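Local coordinates for protein PA0821 (Pseudomonas aeruginosa, PDB 7DRG) that probably acts as the immunity protein (antitoxin) that protects the bacterium from a type VI secretion effector carrying a putative VRR-NUC nuclease domain, at residues I20-L25 against N193-S197; E31-V37 against K118-A124; G280-D284 against W341-L345. All coordinates share one frame. Residues are numbered along the deposited sequence.

In the fold
Interactions 1 and 2 form one continuous patch: their centres are 10 Å apart, and strands 19-22 and 34-46 are antiparallel neighbours in the same sheet. Tyr33 of interaction 2 reaches into interaction 1, where its OH sits 2.8 Å from Asp194 OD2, while Gly22 O and Glu31 N, also 2.8 Å apart, join the two backbones. Along the chain, interaction 2 is nested inside the loop that interaction 1 closes. Interaction 3 follows later in sequence and stands apart at the surface, its centre 31 Å from that of interaction 1 and 34 Å from that of interaction 2, with nearest atoms about 17 and 18 Å away.

Interaction 1. Residues I20-L25 against N193-S197; sequences IAGNLL and NDEPS
Build Ile20 to Gly22 as extended strand, then turn through a type II beta turn from Ala21 to Leu24, closed by a weak hydrogen bond from Leu24 N to Ala21 O (3.3 Å). Asn23, at its third position, is left-handed (phi/psi 65/24). Helix 193-197 runs nearly antiparallel to strand 20-22, at 156° and 8.9 Å between the axes, with CA-CA distances of 4.9 Å for Asn23-Asn193 and 5.7 Å for Leu25-Ser197. Asp194, chi1 m, swings its carboxylate to the turn: OD1 accepts from Asn23 N at 2.9 Å, while OD2 goes to Tyr33 OH. Asn23, chi1 t, rests OD1 3.2 Å from Asn193 CB and gives its ND2 to Gly29 O. Ser197, chi1 m, puts OG between two waters: one is 2.7 Å from Ser197 OG and Asp194 OD1 and 2.8 Å from Ala21 O; the other is 2.8 Å from Ser197 OG and Asn193 O and 3.0 Å from Leu25 N. Leu25 (m, m) lays CB on Pro196 CB at 3.8 Å and CD2 3.7 Å from Ser197 OG; Ile20 (m, t) brings CG2 to 3.7 Å from the same OG. Turn and kinked helix thus meet through one direct hydrogen bond and two bridging waters. Helix 191-204 packs beside strand 19-22, which pairs with strand 34-46; Tyr184 of strand 182-186 touches Ile20, and Ala203 of the second subunit packs on Leu25.

Interaction 2. Residues E31-V37 against K118-A124; sequences EDYIGAV and KSRDAGA
The striking feature is Arg120, whose guanidinium lies flat on the Tyr33 ring, centres 4.0 Å apart and planes at 13°, a stacked cation-pi arrangement. An extended side chain (t, t, t) carries it there, and Arg120 CD adds a CH-pi contact 4.1 Å from the centre of the Tyr33 ring. Arg120 NH2 makes a salt bridge to Glu31 OE1 at 3.1 Å, with weak hydrogen-bond geometry, and NE goes to Ser190 OG. Tyr33, chi1 p, sends its OH to Asp194. Segment 31-37 turns a corner at Asp32 and Tyr33, with Asp32 centring an inverse gamma turn, and continues as strand; Gly35 and Ala36 form a classic beta bulge opposite Ile20. Segment 118-124 begins with a type I turn from Lys118 to Asp121, then runs extended from Asp121 to Gly123, with no regular strand. In register, CA-CA distances are 4.7 Å for Ile34-Asp121 and 5.4 Å for Ala36-Ala122. Asp121 (chi1 m) accepts from Ile34 N across the contact with OD1 (2.9 Å), and from Lys118 N within the turn with OD2 (3.0 Å). Lys118 NZ forms a salt bridge with Asp121 OD1 (2.9 Å) in its own turn and donates across to Asp32 O (3.1 Å). Ala122 N donates to Ile34 O at 2.9 Å. Val37, chi1 p, sets CG1 3.9 Å from Ala122 CB and 3.3 Å from Gly123 C. The loop between strands 109-114 and 126-131 thus packs against the start of strand 34-46, which pairs with strand 19-22 and, at Val37, with Asn185 of strand 182-186.

Interaction 3. Residues G280-D284 against W341-L345; sequences GDAED and WCDKL
An Asx motif at the surface shapes the loop that meets helix 338-348 here. Asp281 (chi1 p) turns OD1 back on its own loop, accepting from Asp284 N at 2.7 Å and weakly from Glu283 N at 3.0 Å, while Asp281 N donates to Asp284 O at 2.8 Å. The backbone therefore closes on itself between Asp281 and Asp284, through helix-like Ala282 and Glu283 (phi/psi -62/-31 and -80/-42) to extended Asp284 (-145/129). Across from it, 341-345 is regular helix, with Leu345 N bonded to Trp341 O at 3.0 Å. The backbones stay well apart: Asp281 and Lys344 CA atoms are 10.2 Å from each other, those of Asp284 and Trp341 10.5 Å, and side chains span the gap. Lys344 (chi1 t, chi3 p) reaches over with NZ to make a salt bridge to Asp281 OD2 at 3.3 Å. Glu283 OE1, 4.1 Å from Lys344 NZ, adds opposite charge beyond bonding range, and Asp284 CB lies 3.8 Å from the same NZ. A water links the two sides, donating to Asp284 O at 2.9 Å and accepting from Lys344 NZ at 3.0 Å. Asp284 OD2 meets the edge of the Trp341 indole near its plane, 3.6 Å from CZ2, and forms a salt bridge with Arg286; Trp341 itself packs on Ala288 and Val291 of helix 288-297. With only 170 Å² buried, this is a light polar contact, a lysine from a helix reaching the aspartate of an Asx-stabilised turn in the loop before helix 288-297.

Interaction 1. Residues I20-L25 against N193-S197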
ATOM      1  N   ILE B  20       8.529   7.089  -8.968  1.00 21.92           N
ATOM      2  CA  ILE B  20       7.065   7.091  -8.948  1.00 19.41           C
ATOM      3  C   ILE B  20       6.550   8.293  -9.723  1.00 22.47           C
ATOM      4  O   ILE B  20       6.954   9.431  -9.458  1.00 21.19           O
ATOM      5  CB  ILE B  20       6.492   7.101  -7.518  1.00 20.55           C
ATOM      6  CG1 ILE B  20       7.090   5.965  -6.683  1.00 22.84           C
ATOM      7  CG2 ILE B  20       4.972   6.923  -7.564  1.00 24.24           C
ATOM      8  CD1 ILE B  20       6.594   5.948  -5.253  1.00 27.11           C
ATOM      9  N   ALA B  21       5.633   8.046 -10.661  1.00 22.85           N
ATOM     10  CA  ALA B  21       5.072   9.132 -11.448  1.00 25.50           C
ATOM     11  C   ALA B  21       4.294  10.094 -10.560  1.00 19.27           C
ATOM     12  O   ALA B  21       3.688   9.703  -9.558  1.00 22.83           O
ATOM     13  CB  ALA B  21       4.159   8.576 -12.544  1.00 26.89           C
ATOM     14  N   GLY B  22       4.317  11.367 -10.943  1.00 21.24           N
ATOM     15  CA  GLY B  22       3.625  12.370 -10.156  1.00 22.56           C
ATOM     16  C   GLY B  22       2.133  12.097 -10.120  1.00 25.93           C
ATOM     17  O   GLY B  22       1.535  11.677 -11.113  1.00 27.78           O
ATOM     18  N   ASN B  23       1.536  12.315  -8.948  1.00 24.33           N
ATOM     19  CA  ASN B  23       0.097  12.200  -8.752  1.00 22.17           C
ATOM     20  C   ASN B  23      -0.412  10.774  -8.955  1.00 24.77           C
ATOM     21  O   ASN B  23      -1.600  10.580  -9.251  1.00 28.63           O
ATOM     22  CB  ASN B  23      -0.654  13.170  -9.682  1.00 27.93           C
ATOM     23  CG  ASN B  23      -1.958  13.648  -9.096  1.00 40.78           C
ATOM     24  OD1 ASN B  23      -2.001  14.121  -7.964  1.00 35.18           O
ATOM     25  ND2 ASN B  23      -3.038  13.520  -9.863  1.00 56.31           N
ATOM     26  N   LEU B  24       0.448   9.762  -8.792  1.00 23.67           N
ATOM     27  CA  LEU B  24       0.074   8.395  -9.157  1.00 23.97           C
ATOM     28  C   LEU B  24      -1.040   7.847  -8.273  1.00 31.34           C
ATOM     29  O   LEU B  24      -1.961   7.187  -8.767  1.00 30.73           O
ATOM     30  CB  LEU B  24       1.291   7.469  -9.084  1.00 26.25           C
ATOM     31  CG  LEU B  24       0.985   5.981  -9.310  1.00 33.75           C
ATOM     32  CD1 LEU B  24       0.626   5.703 -10.759  1.00 29.75           C
ATOM     33  CD2 LEU B  24       2.134   5.099  -8.871  1.00 30.85           C
ATOM     34  N   LEU B  25      -0.966   8.084  -6.966  1.00 25.63           N
ATOM     35  CA  LEU B  25      -1.908   7.482  -6.020  1.00 29.12           C
ATOM     36  C   LEU B  25      -3.139   8.345  -5.837  1.00 26.72           C
ATOM     37  O   LEU B  25      -3.699   8.458  -4.740  1.00 33.50           O
ATOM     38  CB  LEU B  25      -1.215   7.211  -4.686  1.00 30.31           C
ATOM     39  CG  LEU B  25      -0.462   5.885  -4.490  1.00 38.85           C
ATOM     40  CD1 LEU B  25      -1.430   4.711  -4.425  1.00 40.05           C
ATOM     41  CD2 LEU B  25       0.590   5.646  -5.571  1.00 45.21           C
ATOM     42  N   ASN B 193       0.637  16.454  -4.178  1.00 27.55           N
ATOM     43  CA  ASN B 193       0.149  15.377  -5.036  1.00 28.73           C
ATOM     44  C   ASN B 193       0.790  14.044  -4.700  1.00 23.87           C
ATOM     45  O   ASN B 193       0.231  12.990  -5.027  1.00 22.85           O
ATOM     46  CB  ASN B 193       0.450  15.660  -6.511  1.00 35.68           C
ATOM     47  CG  ASN B 193      -0.266  16.878  -7.042  1.00 40.23           C
ATOM     48  OD1 ASN B 193      -1.257  17.332  -6.474  1.00 39.51           O
ATOM     49  ND2 ASN B 193       0.225  17.403  -8.160  1.00 34.66           N
ATOM     50  N   ASP B 194       1.962  14.067  -4.073  1.00 22.72           N
ATOM     51  CA  ASP B 194       2.809  12.899  -4.025  1.00 23.07           C
ATOM     52  C   ASP B 194       3.008  12.327  -2.633  1.00 17.82           C
ATOM     53  O   ASP B 194       3.506  11.203  -2.523  1.00 20.21           O
ATOM     54  CB  ASP B 194       4.156  13.238  -4.677  1.00 23.32           C
ATOM     55  CG  ASP B 194       3.981  13.631  -6.134  1.00 26.80           C
ATOM     56  OD1 ASP B 194       3.497  12.791  -6.921  1.00 27.07           O
ATOM     57  OD2 ASP B 194       4.256  14.794  -6.487  1.00 28.75           O
ATOM     58  N   GLU B 195       2.609  13.039  -1.581  1.00 21.53           N
ATOM     59  CA  GLU B 195       2.554  12.426  -0.257  1.00 19.22           C
ATOM     60  C   GLU B 195       1.779  11.113  -0.235  1.00 18.70           C
ATOM     61  O   GLU B 195       2.195  10.199   0.495  1.00 19.48           O
ATOM     62  CB  GLU B 195       1.952  13.405   0.762  1.00 21.02           C
ATOM     63  CG  GLU B 195       2.837  14.611   1.060  1.00 24.43           C
ATOM     64  CD  GLU B 195       2.274  15.498   2.155  1.00 28.38           C
ATOM     65  OE1 GLU B 195       1.049  15.445   2.398  1.00 28.21           O
ATOM     66  OE2 GLU B 195       3.060  16.247   2.779  1.00 33.72           O
ATOM     67  N   PRO B 196       0.677  10.939  -0.976  1.00 21.40           N
ATOM     68  CA  PRO B 196       0.017   9.624  -0.956  1.00 21.67           C
ATOM     69  C   PRO B 196       0.908   8.491  -1.428  1.00 22.00           C
ATOM     70  O   PRO B 196       0.786   7.369  -0.916  1.00 21.48           O
ATOM     71  CB  PRO B 196      -1.190   9.827  -1.883  1.00 20.59           C
ATOM     72  CG  PRO B 196      -1.475  11.272  -1.806  1.00 22.43           C
ATOM     73  CD  PRO B 196      -0.140  11.942  -1.689  1.00 21.41           C
ATOM     74  N   SER B 197       1.787   8.746  -2.403  1.00 21.07           N
ATOM     75  CA  SER B 197       2.744   7.724  -2.820  1.00 18.67           C
ATOM     76  C   SER B 197       3.667   7.343  -1.672  1.00 20.47           C
ATOM     77  O   SER B 197       3.947   6.159  -1.456  1.00 20.60           O
ATOM     78  CB  SER B 197       3.559   8.218  -4.015  1.00 21.92           C
ATOM     79  OG  SER B 197       2.722   8.588  -5.099  1.00 24.26           O
TER
HETATM   80  O   HOH W   1       4.070  10.155  -6.833  1.00 27.61           O
HETATM   81  O   HOH W   2       0.408  10.164  -5.340  1.00 24.27           O

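Interaction 2. Residues E31-V37 against K118-A124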
ATOM      1  N   GLU B  31       0.659  12.146 -13.716  1.00 28.04           N
ATOM      2  CA  GLU B  31       0.947  13.314 -14.533  1.00 29.66           C
ATOM      3  C   GLU B  31       2.392  13.249 -15.008  1.00 35.06           C
ATOM      4  O   GLU B  31       3.177  12.403 -14.573  1.00 31.19           O
ATOM      5  CB  GLU B  31       0.674  14.610 -13.761  1.00 30.03           C
ATOM      6  CG  GLU B  31      -0.808  14.874 -13.576  1.00 40.05           C
ATOM      7  CD  GLU B  31      -1.099  15.939 -12.540  1.00 48.89           C
ATOM      8  OE1 GLU B  31      -0.178  16.708 -12.195  1.00 48.24           O
ATOM      9  OE2 GLU B  31      -2.253  16.002 -12.065  1.00 49.10           O
ATOM     10  N   ASP B  32       2.738  14.173 -15.903  1.00 33.91           N
ATOM     11  CA  ASP B  32       3.978  14.090 -16.676  1.00 38.57           C
ATOM     12  C   ASP B  32       5.164  14.697 -15.917  1.00 31.61           C
ATOM     13  O   ASP B  32       5.846  15.599 -16.395  1.00 33.92           O
ATOM     14  CB  ASP B  32       3.783  14.771 -18.027  1.00 44.11           C
ATOM     15  CG  ASP B  32       4.855  14.401 -19.031  1.00 56.40           C
ATOM     16  OD1 ASP B  32       5.553  13.390 -18.806  1.00 59.52           O
ATOM     17  OD2 ASP B  32       5.001  15.125 -20.039  1.00 64.31           O
ATOM     18  N   TYR B  33       5.412  14.178 -14.714  1.00 30.05           N
ATOM     19  CA  TYR B  33       6.591  14.566 -13.944  1.00 24.91           C
ATOM     20  C   TYR B  33       6.904  13.437 -12.976  1.00 27.25           C
ATOM     21  O   TYR B  33       6.083  12.547 -12.751  1.00 25.60           O
ATOM     22  CB  TYR B  33       6.388  15.899 -13.201  1.00 29.37           C
ATOM     23  CG  TYR B  33       5.464  15.835 -11.999  1.00 27.44           C
ATOM     24  CD1 TYR B  33       4.085  15.913 -12.153  1.00 25.55           C
ATOM     25  CD2 TYR B  33       5.968  15.707 -10.706  1.00 26.52           C
ATOM     26  CE1 TYR B  33       3.234  15.862 -11.059  1.00 27.61           C
ATOM     27  CE2 TYR B  33       5.121  15.649  -9.602  1.00 25.62           C
ATOM     28  CZ  TYR B  33       3.749  15.723  -9.788  1.00 28.00           C
ATOM     29  OH  TYR B  33       2.885  15.665  -8.713  1.00 27.36           O
ATOM     30  N   ILE B  34       8.107  13.472 -12.407  1.00 23.40           N
ATOM     31  CA  ILE B  34       8.528  12.474 -11.429  1.00 23.10           C
ATOM     32  C   ILE B  34       8.115  12.976 -10.049  1.00 21.87           C
ATOM     33  O   ILE B  34       8.648  13.972  -9.557  1.00 22.05           O
ATOM     34  CB  ILE B  34      10.036  12.216 -11.496  1.00 24.67           C
ATOM     35  CG1 ILE B  34      10.439  11.762 -12.903  1.00 27.80           C
ATOM     36  CG2 ILE B  34      10.438  11.193 -10.439  1.00 23.45           C
ATOM     37  CD1 ILE B  34      11.945  11.649 -13.097  1.00 31.20           C
ATOM     38  N   GLY B  35       7.164  12.283  -9.418  1.00 21.85           N
ATOM     39  CA  GLY B  35       6.661  12.734  -8.133  1.00 19.37           C
ATOM     40  C   GLY B  35       7.499  12.313  -6.942  1.00 19.03           C
ATOM     41  O   GLY B  35       7.493  12.991  -5.910  1.00 20.05           O
ATOM     42  N   ALA B  36       8.183  11.181  -7.062  1.00 18.88           N
ATOM     43  CA  ALA B  36       8.963  10.654  -5.932  1.00 19.00           C
ATOM     44  C   ALA B  36      10.126   9.804  -6.434  1.00 23.40           C
ATOM     45  O   ALA B  36       9.958   9.120  -7.383  1.00 21.72           O
ATOM     46  CB  ALA B  36       8.064   9.846  -5.027  1.00 18.53           C
ATOM     47  N   VAL B  37      11.263   9.874  -5.755  1.00 17.42           N
ATOM     48  CA  VAL B  37      12.399   9.008  -6.147  1.00 19.66           C
ATOM     49  C   VAL B  37      13.023   8.451  -4.874  1.00 17.76           C
ATOM     50  O   VAL B  37      13.248   9.187  -3.972  1.00 17.99           O
ATOM     51  CB  VAL B  37      13.419   9.701  -7.059  1.00 25.87           C
ATOM     52  CG1 VAL B  37      13.983  10.945  -6.434  1.00 26.75           C
ATOM     53  CG2 VAL B  37      14.534   8.753  -7.467  1.00 28.38           C
ATOM     54  N   LYS B 118      13.320  18.201 -14.934  1.00 26.58           N
ATOM     55  CA  LYS B 118      12.453  19.363 -14.827  1.00 27.97           C
ATOM     56  C   LYS B 118      12.481  19.877 -13.394  1.00 25.85           C
ATOM     57  O   LYS B 118      12.716  19.117 -12.455  1.00 25.50           O
ATOM     58  CB  LYS B 118      11.030  18.999 -15.246  1.00 32.25           C
ATOM     59  CG  LYS B 118      10.964  18.372 -16.635  1.00 35.50           C
ATOM     60  CD  LYS B 118       9.564  18.413 -17.230  1.00 47.26           C
ATOM     61  CE  LYS B 118       8.798  17.136 -16.952  1.00 47.76           C
ATOM     62  NZ  LYS B 118       8.462  16.987 -15.516  1.00 55.47           N
ATOM     63  N   SER B 119      12.273  21.188 -13.228  1.00 26.36           N
ATOM     64  CA  SER B 119      12.294  21.752 -11.881  1.00 24.23           C
ATOM     65  C   SER B 119      11.221  21.128 -10.992  1.00 27.14           C
ATOM     66  O   SER B 119      11.378  21.108  -9.765  1.00 30.38           O
ATOM     67  CB  SER B 119      12.128  23.278 -11.939  1.00 23.84           C
ATOM     68  OG  SER B 119      10.868  23.632 -12.495  1.00 28.79           O
ATOM     69  N   ARG B 120      10.153  20.599 -11.594  1.00 25.76           N
ATOM     70  CA  ARG B 120       9.069  19.941 -10.886  1.00 24.74           C
ATOM     71  C   ARG B 120       9.413  18.510 -10.486  1.00 27.83           C
ATOM     72  O   ARG B 120       8.741  17.942  -9.619  1.00 27.36           O
ATOM     73  CB  ARG B 120       7.823  19.955 -11.780  1.00 31.42           C
ATOM     74  CG  ARG B 120       6.517  19.587 -11.114  1.00 38.52           C
ATOM     75  CD  ARG B 120       5.417  19.599 -12.153  1.00 38.62           C
ATOM     76  NE  ARG B 120       4.101  19.360 -11.574  1.00 45.37           N
ATOM     77  CZ  ARG B 120       3.005  19.176 -12.299  1.00 46.95           C
ATOM     78  NH1 ARG B 120       3.083  19.199 -13.622  1.00 48.51           N
ATOM     79  NH2 ARG B 120       1.840  18.963 -11.703  1.00 52.14           N
ATOM     80  N   ASP B 121      10.434  17.916 -11.099  1.00 24.60           N
ATOM     81  CA  ASP B 121      10.772  16.521 -10.847  1.00 24.88           C
ATOM     82  C   ASP B 121      11.473  16.347  -9.506  1.00 22.64           C
ATOM     83  O   ASP B 121      12.391  17.098  -9.164  1.00 22.76           O
ATOM     84  CB  ASP B 121      11.698  15.974 -11.933  1.00 22.83           C
ATOM     85  CG  ASP B 121      11.009  15.756 -13.261  1.00 32.23           C
ATOM     86  OD1 ASP B 121       9.765  15.630 -13.287  1.00 30.23           O
ATOM     87  OD2 ASP B 121      11.732  15.690 -14.282  1.00 31.33           O
ATOM     88  N   ALA B 122      11.065  15.315  -8.770  1.00 22.03           N
ATOM     89  CA  ALA B 122      11.905  14.796  -7.697  1.00 19.06           C
ATOM     90  C   ALA B 122      13.222  14.300  -8.272  1.00 21.88           C
ATOM     91  O   ALA B 122      13.270  13.761  -9.381  1.00 22.64           O
ATOM     92  CB  ALA B 122      11.193  13.661  -6.960  1.00 19.31           C
ATOM     93  N   GLY B 123      14.304  14.507  -7.521  1.00 21.66           N
ATOM     94  CA  GLY B 123      15.609  14.044  -7.934  1.00 23.89           C
ATOM     95  C   GLY B 123      16.301  13.330  -6.789  1.00 21.05           C
ATOM     96  O   GLY B 123      16.003  13.554  -5.616  1.00 22.32           O
ATOM     97  N   ALA B 124      17.245  12.462  -7.156  1.00 16.62           N
ATOM     98  CA  ALA B 124      17.912  11.617  -6.173  1.00 16.72           C
ATOM     99  C   ALA B 124      19.080  12.302  -5.476  1.00 18.46           C
ATOM    100  O   ALA B 124      19.495  11.837  -4.413  1.00 18.44           O
ATOM    101  CB  ALA B 124      18.392  10.324  -6.838  1.00 21.74           C
TER
HETATM  102  O   HOH W   3       4.843  18.852 -15.679  1.00 51.75           O

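Interaction 3. Residues G280-D284 against W341-L345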
ATOM      1  N   GLY B 280      12.566  -6.285   5.553  1.00 34.43           N
ATOM      2  CA  GLY B 280      13.190  -7.466   6.116  1.00 34.41           C
ATOM      3  C   GLY B 280      13.248  -8.656   5.179  1.00 45.45           C
ATOM      4  O   GLY B 280      13.977  -8.636   4.183  1.00 50.25           O
ATOM      5  N   ASP B 281      12.493  -9.705   5.491  1.00 46.20           N
ATOM      6  CA  ASP B 281      12.534 -10.936   4.715  1.00 46.03           C
ATOM      7  C   ASP B 281      11.102 -11.398   4.467  1.00 47.58           C
ATOM      8  O   ASP B 281      10.136 -10.689   4.763  1.00 46.07           O
ATOM      9  CB  ASP B 281      13.387 -11.995   5.432  1.00 44.37           C
ATOM     10  CG  ASP B 281      12.939 -12.250   6.867  1.00 53.89           C
ATOM     11  OD1 ASP B 281      11.754 -12.017   7.190  1.00 57.97           O
ATOM     12  OD2 ASP B 281      13.782 -12.688   7.680  1.00 55.86           O
ATOM     13  N   ALA B 282      10.969 -12.613   3.929  1.00 59.52           N
ATOM     14  CA  ALA B 282       9.644 -13.156   3.652  1.00 54.05           C
ATOM     15  C   ALA B 282       8.825 -13.317   4.926  1.00 47.21           C
ATOM     16  O   ALA B 282       7.595 -13.184   4.895  1.00 55.47           O
ATOM     17  CB  ALA B 282       9.770 -14.496   2.928  1.00 57.64           C
ATOM     18  N   GLU B 283       9.485 -13.577   6.055  1.00 51.02           N
ATOM     19  CA  GLU B 283       8.767 -13.815   7.301  1.00 56.35           C
ATOM     20  C   GLU B 283       8.312 -12.516   7.953  1.00 58.29           C
ATOM     21  O   GLU B 283       7.184 -12.432   8.452  1.00 55.28           O
ATOM     22  CB  GLU B 283       9.650 -14.615   8.260  1.00 60.93           C
ATOM     23  CG  GLU B 283      10.099 -15.951   7.695  1.00 71.08           C
ATOM     24  CD  GLU B 283      11.576 -16.207   7.912  1.00 79.19           C
ATOM     25  OE1 GLU B 283      12.177 -15.527   8.770  1.00 77.89           O
ATOM     26  OE2 GLU B 283      12.135 -17.086   7.220  1.00 84.94           O
ATOM     27  N   ASP B 284       9.166 -11.493   7.951  1.00 52.49           N
ATOM     28  CA  ASP B 284       8.868 -10.247   8.643  1.00 44.02           C
ATOM     29  C   ASP B 284       9.452  -9.089   7.845  1.00 31.81           C
ATOM     30  O   ASP B 284      10.630  -9.120   7.482  1.00 33.14           O
ATOM     31  CB  ASP B 284       9.442 -10.270  10.064  1.00 41.47           C
ATOM     32  CG  ASP B 284       8.783  -9.259  10.975  1.00 43.32           C
ATOM     33  OD1 ASP B 284       8.798  -8.053  10.647  1.00 35.57           O
ATOM     34  OD2 ASP B 284       8.236  -9.674  12.017  1.00 41.06           O
ATOM     35  N   TRP B 341      15.398 -12.129  17.336  1.00 35.16           N
ATOM     36  CA  TRP B 341      15.904 -11.114  16.413  1.00 28.19           C
ATOM     37  C   TRP B 341      17.429 -11.073  16.417  1.00 34.35           C
ATOM     38  O   TRP B 341      18.049 -10.836  15.372  1.00 33.90           O
ATOM     39  CB  TRP B 341      15.315  -9.743  16.759  1.00 27.36           C
ATOM     40  CG  TRP B 341      13.892  -9.586  16.299  1.00 31.70           C
ATOM     41  CD1 TRP B 341      12.761  -9.721  17.054  1.00 31.15           C
ATOM     42  CD2 TRP B 341      13.453  -9.276  14.970  1.00 30.57           C
ATOM     43  NE1 TRP B 341      11.643  -9.511  16.276  1.00 29.99           N
ATOM     44  CE2 TRP B 341      12.043  -9.235  14.993  1.00 30.02           C
ATOM     45  CE3 TRP B 341      14.116  -9.028  13.764  1.00 32.28           C
ATOM     46  CZ2 TRP B 341      11.287  -8.955  13.862  1.00 28.74           C
ATOM     47  CZ3 TRP B 341      13.364  -8.748  12.639  1.00 29.64           C
ATOM     48  CH2 TRP B 341      11.961  -8.715  12.694  1.00 30.19           C
ATOM     49  N   CYS B 342      18.052 -11.305  17.581  1.00 32.54           N
ATOM     50  CA  CYS B 342      19.507 -11.434  17.641  1.00 32.63           C
ATOM     51  C   CYS B 342      19.993 -12.604  16.797  1.00 36.38           C
ATOM     52  O   CYS B 342      21.042 -12.514  16.145  1.00 35.25           O
ATOM     53  CB  CYS B 342      19.967 -11.623  19.088  1.00 38.06           C
ATOM     54  SG  CYS B 342      19.483 -10.306  20.226  1.00 45.67           S
ATOM     55  N   ASP B 343      19.266 -13.724  16.828  1.00 35.90           N
ATOM     56  CA  ASP B 343      19.655 -14.882  16.027  1.00 35.50           C
ATOM     57  C   ASP B 343      19.491 -14.599  14.541  1.00 35.10           C
ATOM     58  O   ASP B 343      20.330 -15.007  13.728  1.00 36.06           O
ATOM     59  CB  ASP B 343      18.829 -16.108  16.419  1.00 35.04           C
ATOM     60  CG  ASP B 343      19.220 -16.686  17.773  1.00 36.54           C
ATOM     61  OD1 ASP B 343      20.388 -16.538  18.186  1.00 39.57           O
ATOM     62  OD2 ASP B 343      18.347 -17.310  18.416  1.00 43.54           O
ATOM     63  N   LYS B 344      18.416 -13.901  14.168  1.00 36.92           N
ATOM     64  CA  LYS B 344      18.195 -13.580  12.764  1.00 38.11           C
ATOM     65  C   LYS B 344      19.291 -12.658  12.239  1.00 39.30           C
ATOM     66  O   LYS B 344      19.759 -12.818  11.104  1.00 34.86           O
ATOM     67  CB  LYS B 344      16.814 -12.946  12.586  1.00 39.84           C
ATOM     68  CG  LYS B 344      16.328 -12.940  11.150  1.00 50.90           C
ATOM     69  CD  LYS B 344      14.838 -13.249  11.038  1.00 53.19           C
ATOM     70  CE  LYS B 344      13.982 -12.095  11.524  1.00 55.02           C
ATOM     71  NZ  LYS B 344      12.755 -11.946  10.691  1.00 51.35           N
ATOM     72  N   LEU B 345      19.714 -11.693  13.061  1.00 32.21           N
ATOM     73  CA  LEU B 345      20.827 -10.821  12.707  1.00 34.26           C
ATOM     74  C   LEU B 345      22.064 -11.626  12.319  1.00 34.41           C
ATOM     75  O   LEU B 345      22.635 -11.436  11.241  1.00 34.51           O
ATOM     76  CB  LEU B 345      21.138  -9.889  13.883  1.00 32.19           C
ATOM     77  CG  LEU B 345      22.197  -8.797  13.723  1.00 32.86           C
ATOM     78  CD1 LEU B 345      21.631  -7.606  12.968  1.00 30.04           C
ATOM     79  CD2 LEU B 345      22.747  -8.360  15.077  1.00 33.63           C
TER
HETATM   80  O   HOH W   4      12.958  -9.404   9.171  1.00 38.51           O